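Local atomic coordinates of pectinesterase (Sitophilus oryzae, PDB entry 4PMH), a protein that hydrolyses the methyl esters of pectin to release methanol and probably serves the weevil in digesting plant cell walls. Residues Q28-P33 and V211-Y216. Residues are numbered along the deposited sequence; the frame is centred on the assembly and turned at random.
Sequences QGWSPP and VERSYY
W30 and R213 lie alongside each other, pointing opposite ways, the indole and guanidinium planes 45° apart. CG of W30 is anti to the backbone N (chi1 174°). The six-membered ring of the indole points to strand 213-217. There CE3 of W30 lies 3.8 Å from CB of R213, and CH2 of W30 is 4.1 Å from CB of Y215. CB of W30 lies over one face of the R213 guanidinium, off its centre, 3.5 Å from CZ of R213. CG1 of V211 lies over the opposite face. NH1 of R213 is hydrogen-bonded to the carbonyl O of L27, and NH2 makes a salt bridge to D186. Strand 213-217 belongs to a long parallel sheet of the right-handed beta-helix of the pectinesterase family, and the loop after helix 23-27 packs on its outer side. An alanine in place of R213 would probably cost D186 this salt bridge and open a gap between W30 and V211. P32 crosses Y215 at about a right angle, its CG at the ring edge, in plane, 3.6 Å from CD2 of Y215. The same CG of P32 stands over the centre of the W30 ring, 3.8 Å above the plane. The hydroxyl of Y215 is hydrogen-bonded to E237.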
# COMPACT_ATOMS: atom_id res chain seq x y z
N GLN A 28 -6.29 -15.62 6.93
CA GLN A 28 -6.62 -16.79 6.13
C GLN A 28 -5.66 -17.94 6.40
O GLN A 28 -5.19 -18.60 5.50
CB GLN A 28 -6.61 -16.43 4.63
CG GLN A 28 -7.68 -15.43 4.23
CD GLN A 28 -7.42 -14.84 2.84
OE1 GLN A 28 -7.63 -15.50 1.83
NE2 GLN A 28 -6.95 -13.59 2.80
N GLY A 29 -5.33 -18.16 7.67
CA GLY A 29 -4.47 -19.27 8.06
C GLY A 29 -3.00 -18.91 8.18
O GLY A 29 -2.23 -19.65 8.79
N TRP A 30 -2.59 -17.78 7.59
CA TRP A 30 -1.22 -17.34 7.76
C TRP A 30 -0.99 -16.92 9.22
O TRP A 30 -1.78 -16.20 9.81
CB TRP A 30 -0.89 -16.19 6.80
CG TRP A 30 0.46 -15.59 7.02
CD1 TRP A 30 1.62 -16.24 7.41
CD2 TRP A 30 0.82 -14.22 6.85
NE1 TRP A 30 2.66 -15.34 7.48
CE2 TRP A 30 2.20 -14.10 7.14
CE3 TRP A 30 0.11 -13.08 6.47
CZ2 TRP A 30 2.87 -12.87 7.09
CZ3 TRP A 30 0.78 -11.86 6.39
CH2 TRP A 30 2.14 -11.77 6.70
N SER A 31 0.09 -17.41 9.79
CA SER A 31 0.50 -17.05 11.14
C SER A 31 1.84 -16.31 11.05
O SER A 31 2.90 -16.94 10.93
CB SER A 31 0.59 -18.29 11.98
OG SER A 31 1.18 -19.35 11.25
N PRO A 32 1.78 -14.96 11.04
CA PRO A 32 2.98 -14.14 10.81
C PRO A 32 4.02 -14.32 11.91
O PRO A 32 3.66 -14.29 13.09
CB PRO A 32 2.43 -12.72 10.81
CG PRO A 32 0.97 -12.85 10.55
CD PRO A 32 0.57 -14.14 11.18
N PRO A 33 5.28 -14.53 11.54
CA PRO A 33 6.28 -14.60 12.60
C PRO A 33 6.51 -13.25 13.28
O PRO A 33 6.32 -12.21 12.65
CB PRO A 33 7.53 -15.14 11.91
CG PRO A 33 7.28 -15.05 10.44
CD PRO A 33 5.82 -14.89 10.21
N VAL A 211 -4.23 -15.74 -2.97
CA VAL A 211 -3.80 -15.50 -1.62
C VAL A 211 -2.50 -14.67 -1.67
O VAL A 211 -1.43 -15.18 -1.98
CB VAL A 211 -3.61 -16.86 -0.90
CG1 VAL A 211 -2.86 -16.73 0.41
CG2 VAL A 211 -4.98 -17.49 -0.67
N GLU A 212 -2.63 -13.38 -1.40
CA GLU A 212 -1.50 -12.43 -1.45
C GLU A 212 -1.66 -11.49 -0.26
O GLU A 212 -2.28 -10.44 -0.36
CB GLU A 212 -1.49 -11.64 -2.77
CG GLU A 212 -0.19 -10.87 -3.01
CD GLU A 212 -0.22 -9.96 -4.24
OE1 GLU A 212 -1.09 -10.14 -5.12
OE2 GLU A 212 0.61 -9.04 -4.34
N ARG A 213 -1.09 -11.92 0.87
CA ARG A 213 -1.37 -11.31 2.16
C ARG A 213 -0.20 -10.45 2.64
O ARG A 213 0.96 -10.81 2.50
CB ARG A 213 -1.63 -12.40 3.19
CG ARG A 213 -2.86 -13.23 2.85
CD ARG A 213 -2.90 -14.52 3.64
NE ARG A 213 -1.87 -15.46 3.20
CZ ARG A 213 -1.88 -16.77 3.47
NH1 ARG A 213 -2.86 -17.33 4.19
NH2 ARG A 213 -0.89 -17.54 3.00
N SER A 214 -0.55 -9.30 3.22
CA SER A 214 0.44 -8.40 3.82
C SER A 214 -0.10 -7.85 5.12
O SER A 214 -1.31 -7.71 5.28
CB SER A 214 0.87 -7.28 2.85
OG SER A 214 -0.22 -6.61 2.26
N TYR A 215 0.81 -7.59 6.05
CA TYR A 215 0.46 -7.19 7.39
C TYR A 215 1.31 -5.99 7.77
O TYR A 215 2.55 -6.11 7.93
CB TYR A 215 0.73 -8.32 8.38
CG TYR A 215 -0.04 -8.27 9.68
CD1 TYR A 215 -0.54 -7.09 10.20
CD2 TYR A 215 -0.25 -9.43 10.41
CE1 TYR A 215 -1.26 -7.06 11.39
CE2 TYR A 215 -0.95 -9.41 11.61
CZ TYR A 215 -1.45 -8.21 12.09
OH TYR A 215 -2.15 -8.19 13.28
N TYR A 216 0.64 -4.86 7.91
CA TYR A 216 1.21 -3.59 8.31
C TYR A 216 0.89 -3.32 9.78
O TYR A 216 -0.25 -3.29 10.16
CB TYR A 216 0.60 -2.47 7.48
CG TYR A 216 0.94 -2.59 6.03
CD1 TYR A 216 0.30 -3.52 5.20
CD2 TYR A 216 1.92 -1.79 5.47
CE1 TYR A 216 0.65 -3.64 3.85
CE2 TYR A 216 2.27 -1.89 4.15
CZ TYR A 216 1.64 -2.82 3.34
OH TYR A 216 2.02 -2.90 2.03